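Glycosyl hydrolase family 88 (Pedobacter heparinus, PDB 3WIW) hydrolyses unsaturated glucuronyl saccharides derived from heparin, as a family 88 glycoside hydrolase built on an alpha6/alpha6-barrel. Local coordinates at residues N147-F152 and K191-D196; H281-A286 and H297-S302. All blocks are in the same frame, centred on the assembly; numbering follows the deposited sequence.

Contact 1. Residues N147-F152 and K191-D196; sequences NLYARF and KPEWFD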
loop_
_atom_site.group_PDB
_atom_site.type_symbol
_atom_site.label_atom_id
_atom_site.label_comp_id
_atom_site.label_asym_id
_atom_site.label_seq_id
_atom_site.Cartn_x
_atom_site.Cartn_y
_atom_site.Cartn_z
ATOM N N ASN A 147 -11.321 -0.458 16.834
ATOM C CA ASN A 147 -11.933 0.672 16.126
ATOM C C ASN A 147 -12.144 0.405 14.640
ATOM O O ASN A 147 -13.131 0.853 14.050
ATOM C CB ASN A 147 -11.109 1.945 16.332
ATOM C CG ASN A 147 -11.301 2.527 17.727
ATOM O OD1 ASN A 147 -12.384 2.402 18.321
ATOM N ND2 ASN A 147 -10.254 3.145 18.264
ATOM N N LEU A 148 -11.229 -0.348 14.043
ATOM C CA LEU A 148 -11.381 -0.711 12.646
ATOM C C LEU A 148 -12.550 -1.688 12.482
ATOM O O LEU A 148 -13.417 -1.516 11.606
ATOM C CB LEU A 148 -10.088 -1.305 12.108
ATOM C CG LEU A 148 -10.126 -1.684 10.623
ATOM C CD1 LEU A 148 -10.557 -0.504 9.748
ATOM C CD2 LEU A 148 -8.746 -2.182 10.194
ATOM N N TYR A 149 -12.606 -2.695 13.348
ATOM C CA TYR A 149 -13.676 -3.665 13.288
ATOM C C TYR A 149 -15.038 -3.007 13.506
ATOM O O TYR A 149 -16.023 -3.413 12.898
ATOM C CB TYR A 149 -13.466 -4.738 14.348
ATOM C CG TYR A 149 -14.660 -5.629 14.558
ATOM C CD1 TYR A 149 -15.020 -6.594 13.611
ATOM C CD2 TYR A 149 -15.435 -5.510 15.705
ATOM C CE1 TYR A 149 -16.107 -7.422 13.802
ATOM C CE2 TYR A 149 -16.516 -6.320 15.912
ATOM C CZ TYR A 149 -16.850 -7.282 14.967
ATOM O OH TYR A 149 -17.942 -8.092 15.231
ATOM N N ALA A 150 -15.094 -1.990 14.363
ATOM C CA ALA A 150 -16.359 -1.278 14.629
ATOM C C ALA A 150 -16.979 -0.711 13.350
ATOM O O ALA A 150 -18.190 -0.504 13.282
ATOM C CB ALA A 150 -16.171 -0.177 15.670
ATOM N N ARG A 151 -16.151 -0.460 12.338
ATOM C CA ARG A 151 -16.624 0.101 11.074
ATOM C C ARG A 151 -17.230 -0.955 10.135
ATOM O O ARG A 151 -17.833 -0.604 9.115
ATOM C CB ARG A 151 -15.486 0.873 10.401
ATOM C CG ARG A 151 -14.983 2.033 11.248
ATOM C CD ARG A 151 -14.014 2.950 10.487
ATOM N NE ARG A 151 -14.661 3.539 9.294
ATOM C CZ ARG A 151 -15.500 4.584 9.316
ATOM N NH1 ARG A 151 -15.753 5.223 10.459
ATOM N NH2 ARG A 151 -16.081 4.984 8.182
ATOM N N PHE A 152 -17.037 -2.237 10.442
ATOM C CA PHE A 152 -17.644 -3.293 9.640
ATOM C C PHE A 152 -19.142 -3.335 9.916
ATOM O O PHE A 152 -19.587 -3.339 11.074
ATOM C CB PHE A 152 -17.013 -4.643 9.982
ATOM C CG PHE A 152 -17.600 -5.808 9.243
ATOM C CD1 PHE A 152 -17.207 -6.105 7.950
ATOM C CD2 PHE A 152 -18.531 -6.623 9.856
ATOM C CE1 PHE A 152 -17.750 -7.197 7.282
ATOM C CE2 PHE A 152 -19.064 -7.727 9.212
ATOM C CZ PHE A 152 -18.678 -8.016 7.917
ATOM N N LYS A 191 -9.839 -13.017 18.459
ATOM C CA LYS A 191 -11.080 -12.335 18.105
ATOM C C LYS A 191 -11.491 -12.827 16.725
ATOM O O LYS A 191 -11.268 -12.137 15.726
ATOM C CB LYS A 191 -10.838 -10.825 18.044
ATOM C CG LYS A 191 -10.663 -10.167 19.399
ATOM C CD LYS A 191 -11.986 -10.136 20.116
ATOM C CE LYS A 191 -12.054 -9.012 21.116
ATOM N NZ LYS A 191 -13.294 -9.177 21.893
ATOM N N PRO A 192 -12.047 -14.044 16.655
ATOM C CA PRO A 192 -12.434 -14.613 15.360
ATOM C C PRO A 192 -13.391 -13.711 14.573
ATOM O O PRO A 192 -13.291 -13.700 13.353
ATOM C CB PRO A 192 -13.081 -15.961 15.718
ATOM C CG PRO A 192 -13.289 -15.926 17.187
ATOM C CD PRO A 192 -12.344 -14.946 17.780
ATOM N N GLU A 193 -14.252 -12.931 15.223
ATOM C CA GLU A 193 -15.143 -12.065 14.451
ATOM C C GLU A 193 -14.388 -10.961 13.730
ATOM O O GLU A 193 -14.814 -10.521 12.659
ATOM C CB GLU A 193 -16.286 -11.488 15.295
ATOM C CG GLU A 193 -17.366 -12.534 15.708
ATOM C CD GLU A 193 -18.710 -11.917 16.081
ATOM O OE1 GLU A 193 -18.944 -11.829 17.276
ATOM O OE2 GLU A 193 -19.527 -11.533 15.206
ATOM N N TRP A 194 -13.239 -10.548 14.263
ATOM C CA TRP A 194 -12.408 -9.559 13.558
ATOM C C TRP A 194 -11.846 -10.171 12.286
ATOM O O TRP A 194 -11.876 -9.558 11.214
ATOM C CB TRP A 194 -11.248 -9.070 14.427
ATOM C CG TRP A 194 -11.637 -8.235 15.634
ATOM C CD1 TRP A 194 -12.902 -7.870 16.027
ATOM C CD2 TRP A 194 -10.738 -7.677 16.603
ATOM N NE1 TRP A 194 -12.837 -7.117 17.188
ATOM C CE2 TRP A 194 -11.519 -6.974 17.553
ATOM C CE3 TRP A 194 -9.346 -7.691 16.753
ATOM C CZ2 TRP A 194 -10.953 -6.302 18.648
ATOM C CZ3 TRP A 194 -8.781 -7.035 17.847
ATOM C CH2 TRP A 194 -9.578 -6.342 18.776
ATOM N N PHE A 195 -11.291 -11.375 12.415
ATOM C CA PHE A 195 -10.724 -12.080 11.271
ATOM C C PHE A 195 -11.815 -12.350 10.233
ATOM O O PHE A 195 -11.619 -12.087 9.036
ATOM C CB PHE A 195 -10.073 -13.381 11.758
ATOM C CG PHE A 195 -9.437 -14.192 10.674
ATOM C CD1 PHE A 195 -10.189 -15.065 9.899
ATOM C CD2 PHE A 195 -8.075 -14.073 10.419
ATOM C CE1 PHE A 195 -9.594 -15.813 8.886
ATOM C CE2 PHE A 195 -7.477 -14.806 9.412
ATOM C CZ PHE A 195 -8.235 -15.675 8.645
ATOM N N ASP A 196 -12.963 -12.849 10.690
ATOM C CA ASP A 196 -14.069 -13.182 9.799
ATOM C C ASP A 196 -14.615 -11.943 9.100
ATOM O O ASP A 196 -15.005 -12.011 7.930
ATOM C CB ASP A 196 -15.201 -13.894 10.558
ATOM C CG ASP A 196 -14.769 -15.232 11.158
ATOM O OD1 ASP A 196 -13.738 -15.797 10.735
ATOM O OD2 ASP A 196 -15.486 -15.723 12.057
HETATM O O HOH W 1 -19.077 -9.320 12.976
#
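Tyr-149 and Trp-194 press together where the end of helix 138-150 meets the start of helix 192-208, and they form the tight part of this contact. Carbon CD1 of the indole sits over one face of the phenol ring, nearer its rim than its middle, with Tyr-149 CG only 3.2 Å from Trp-194 CD1. The two planes are tilted by 40°, an oblique meeting of rings. In return, Tyr-149 CB lies over the five-membered ring of Trp-194, 3.9 Å from its centroid, in a CH-pi contact. CG anti to the backbone N (chi1 168°) sends the phenol past the indole toward Glu-193. The buried Trp-194 also touches Ala-145 and Ala-146 of helix 138-150 and Ala-185 of helix 175-188, while CG of Lys-191, the N-cap residue, lies over the indole.

Toward the solvent the fit loosens. Tyr-149 OH comes no nearer than 3.8 Å to Glu-193 CB, and a water spans the polar ends, 2.8 Å from Tyr-149 OH and donating to Glu-193 OE2 at 3.2 Å. With an alanine in place of Tyr-149, CB could stay over the indole, but the loss of the phenol would probably open a gap beside Trp-194 CD1 and NE1 and take from the water its phenolic partner. Direct hydrogen bonds are absent between the two segments, so the helix ends are joined mainly by aromatic and CH-pi packing, while the one water bridge across the contact lies at its exposed side, by Glu-193.

Contact 2. Residues H281-A286 and H297-S302; sequences HPAMPA and HNRDRS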
loop_
_atom_site.group_PDB
_atom_site.type_symbol
_atom_site.label_atom_id
_atom_site.label_comp_id
_atom_site.label_asym_id
_atom_site.label_seq_id
_atom_site.Cartn_x
_atom_site.Cartn_y
_atom_site.Cartn_z
ATOM N N HIS A 281 -2.173 -5.862 -20.085
ATOM C CA HIS A 281 -2.973 -4.730 -20.517
ATOM C C HIS A 281 -2.321 -4.023 -21.702
ATOM O O HIS A 281 -1.106 -3.801 -21.705
ATOM C CB HIS A 281 -3.125 -3.738 -19.373
ATOM C CG HIS A 281 -4.303 -2.841 -19.536
ATOM N ND1 HIS A 281 -4.334 -1.813 -20.455
ATOM C CD2 HIS A 281 -5.520 -2.871 -18.956
ATOM C CE1 HIS A 281 -5.511 -1.214 -20.391
ATOM N NE2 HIS A 281 -6.250 -1.841 -19.496
ATOM N N PRO A 282 -3.127 -3.650 -22.716
ATOM C CA PRO A 282 -2.595 -2.951 -23.892
ATOM C C PRO A 282 -1.913 -1.629 -23.496
ATOM O O PRO A 282 -0.995 -1.169 -24.169
ATOM C CB PRO A 282 -3.856 -2.704 -24.741
ATOM C CG PRO A 282 -4.780 -3.829 -24.348
ATOM C CD PRO A 282 -4.555 -3.993 -22.879
ATOM N N ALA A 283 -2.353 -1.028 -22.400
ATOM C CA ALA A 283 -1.785 0.248 -21.965
ATOM C C ALA A 283 -0.664 0.112 -20.936
ATOM O O ALA A 283 -0.200 1.117 -20.402
ATOM C CB ALA A 283 -2.879 1.171 -21.447
ATOM N N MET A 284 -0.248 -1.117 -20.629
ATOM C CA MET A 284 0.898 -1.304 -19.738
ATOM C C MET A 284 2.149 -0.869 -20.512
ATOM O O MET A 284 2.445 -1.420 -21.591
ATOM C CB MET A 284 1.019 -2.760 -19.322
ATOM C CG MET A 284 2.287 -3.035 -18.530
ATOM S SD MET A 284 2.443 -2.152 -16.956
ATOM C CE MET A 284 1.209 -2.967 -15.998
ATOM N N PRO A 285 2.878 0.149 -20.010
ATOM C CA PRO A 285 4.026 0.622 -20.801
ATOM C C PRO A 285 5.165 -0.386 -20.864
ATOM O O PRO A 285 5.248 -1.289 -20.018
ATOM C CB PRO A 285 4.482 1.881 -20.037
ATOM C CG PRO A 285 3.242 2.330 -19.281
ATOM C CD PRO A 285 2.613 1.023 -18.853
ATOM N N ALA A 286 6.051 -0.204 -21.840
ATOM C CA ALA A 286 7.198 -1.090 -21.987
ATOM C C ALA A 286 8.039 -1.232 -20.713
ATOM O O ALA A 286 8.560 -2.313 -20.440
ATOM C CB ALA A 286 8.072 -0.643 -23.133
ATOM N N HIS A 297 -6.323 8.295 -22.946
ATOM C CA HIS A 297 -6.130 8.184 -24.379
ATOM C C HIS A 297 -4.676 8.483 -24.786
ATOM O O HIS A 297 -4.221 8.044 -25.837
ATOM C CB HIS A 297 -7.063 9.147 -25.095
ATOM C CG HIS A 297 -6.592 10.553 -25.021
ATOM N ND1 HIS A 297 -6.666 11.294 -23.863
ATOM C CD2 HIS A 297 -5.942 11.325 -25.924
ATOM C CE1 HIS A 297 -6.128 12.481 -24.071
ATOM N NE2 HIS A 297 -5.679 12.526 -25.312
ATOM N N ASN A 298 -3.949 9.233 -23.954
ATOM C CA ASN A 298 -2.620 9.756 -24.327
ATOM C C ASN A 298 -1.488 8.921 -23.734
ATOM O O ASN A 298 -0.775 9.374 -22.844
ATOM C CB ASN A 298 -2.466 11.244 -23.908
ATOM C CG ASN A 298 -2.599 11.476 -22.385
ATOM O OD1 ASN A 298 -3.299 10.751 -21.670
ATOM N ND2 ASN A 298 -1.920 12.520 -21.897
ATOM N N ARG A 299 -1.323 7.697 -24.212
ATOM C CA ARG A 299 -0.442 6.742 -23.535
ATOM C C ARG A 299 1.015 7.167 -23.519
ATOM O O ARG A 299 1.730 6.906 -22.557
ATOM C CB ARG A 299 -0.563 5.372 -24.184
ATOM C CG ARG A 299 -1.930 4.773 -23.999
ATOM C CD ARG A 299 -2.023 3.457 -24.695
ATOM N NE ARG A 299 -3.299 2.813 -24.429
ATOM C CZ ARG A 299 -3.760 1.757 -25.085
ATOM N NH1 ARG A 299 -4.938 1.248 -24.738
ATOM N NH2 ARG A 299 -3.040 1.193 -26.055
ATOM N N ASP A 300 1.460 7.825 -24.579
ATOM C CA ASP A 300 2.858 8.227 -24.653
ATOM C C ASP A 300 3.250 9.306 -23.661
ATOM O O ASP A 300 4.383 9.310 -23.167
ATOM C CB ASP A 300 3.214 8.729 -26.054
ATOM C CG ASP A 300 3.319 7.618 -27.079
ATOM O OD1 ASP A 300 3.565 6.456 -26.694
ATOM O OD2 ASP A 300 3.185 7.923 -28.285
ATOM N N ARG A 301 2.329 10.223 -23.361
ATOM C CA ARG A 301 2.653 11.382 -22.533
ATOM C C ARG A 301 1.945 11.429 -21.182
ATOM O O ARG A 301 2.176 12.339 -20.386
ATOM C CB ARG A 301 2.374 12.672 -23.291
ATOM C CG ARG A 301 3.363 12.917 -24.439
ATOM C CD ARG A 301 3.162 14.281 -25.095
ATOM N NE ARG A 301 3.248 15.379 -24.125
ATOM C CZ ARG A 301 2.845 16.620 -24.383
ATOM N NH1 ARG A 301 2.963 17.573 -23.469
ATOM N NH2 ARG A 301 2.329 16.909 -25.569
ATOM N N SER A 302 1.082 10.462 -20.905
ATOM C CA SER A 302 0.357 10.443 -19.639
ATOM C C SER A 302 1.334 10.275 -18.461
ATOM O O SER A 302 2.256 9.451 -18.531
ATOM C CB SER A 302 -0.624 9.285 -19.681
ATOM O OG SER A 302 -1.216 9.110 -18.423
#
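Ala-283 and Arg-299 are the closest backbone neighbours across the contact, their CA atoms 6.8 Å apart, where a type I beta turn from His-281 to Met-284 faces an irregular piece of chain, 297-302. Arg-299 makes the approach. Its chain is extended from CG to NE and carries the guanidinium over the turn, so that one flat face rests on the backbone and small side chains there. Ala-283 CB lies over that face, 3.4 Å from Arg-299 NE, and Pro-282 CB is a more distant neighbour, 4.1 Å from Arg-299 NH1. The carbonyl of Pro-282 also lies over this face; its O is 3.6 Å from Arg-299 NH2, a contact without a hydrogen bond.

Both segments belong to the long connection between helices 265-279 and 306-322 of the alpha6/alpha6-barrel, so the contact folds one excursion of the chain back on itself. The turn is stiffened from within: Met-284 N bonds to His-281 O at 3.0 Å, and Ala-283 N donates to His-281 ND1 at 2.9 Å, only 4° out of the imidazole plane. That bond requires ND1 to act as acceptor, while Phe-277 and Phe-294 pack against the same imidazole ring.

How the contacts relate
Contacts 1 and 2 occupy opposite sides of the centre of the chain, with their centres 40 Å apart and their nearest atoms about 28 Å apart, and they do not touch. They come in series along the sequence: contact 1 closes at residue 196, well before contact 2 opens at 281, and they share no helix or strand. Contact 1 joins helices 138-150 and 192-208, whereas contact 2 lies wholly in the connection between helices 265-279 and 306-322. Both fall within the family 88 region and lie away from the predicted catalytic and substrate-binding residues. Contact 1 thus packs the end of one helix against the start of another, and contact 2 brings two parts of one interhelical loop together.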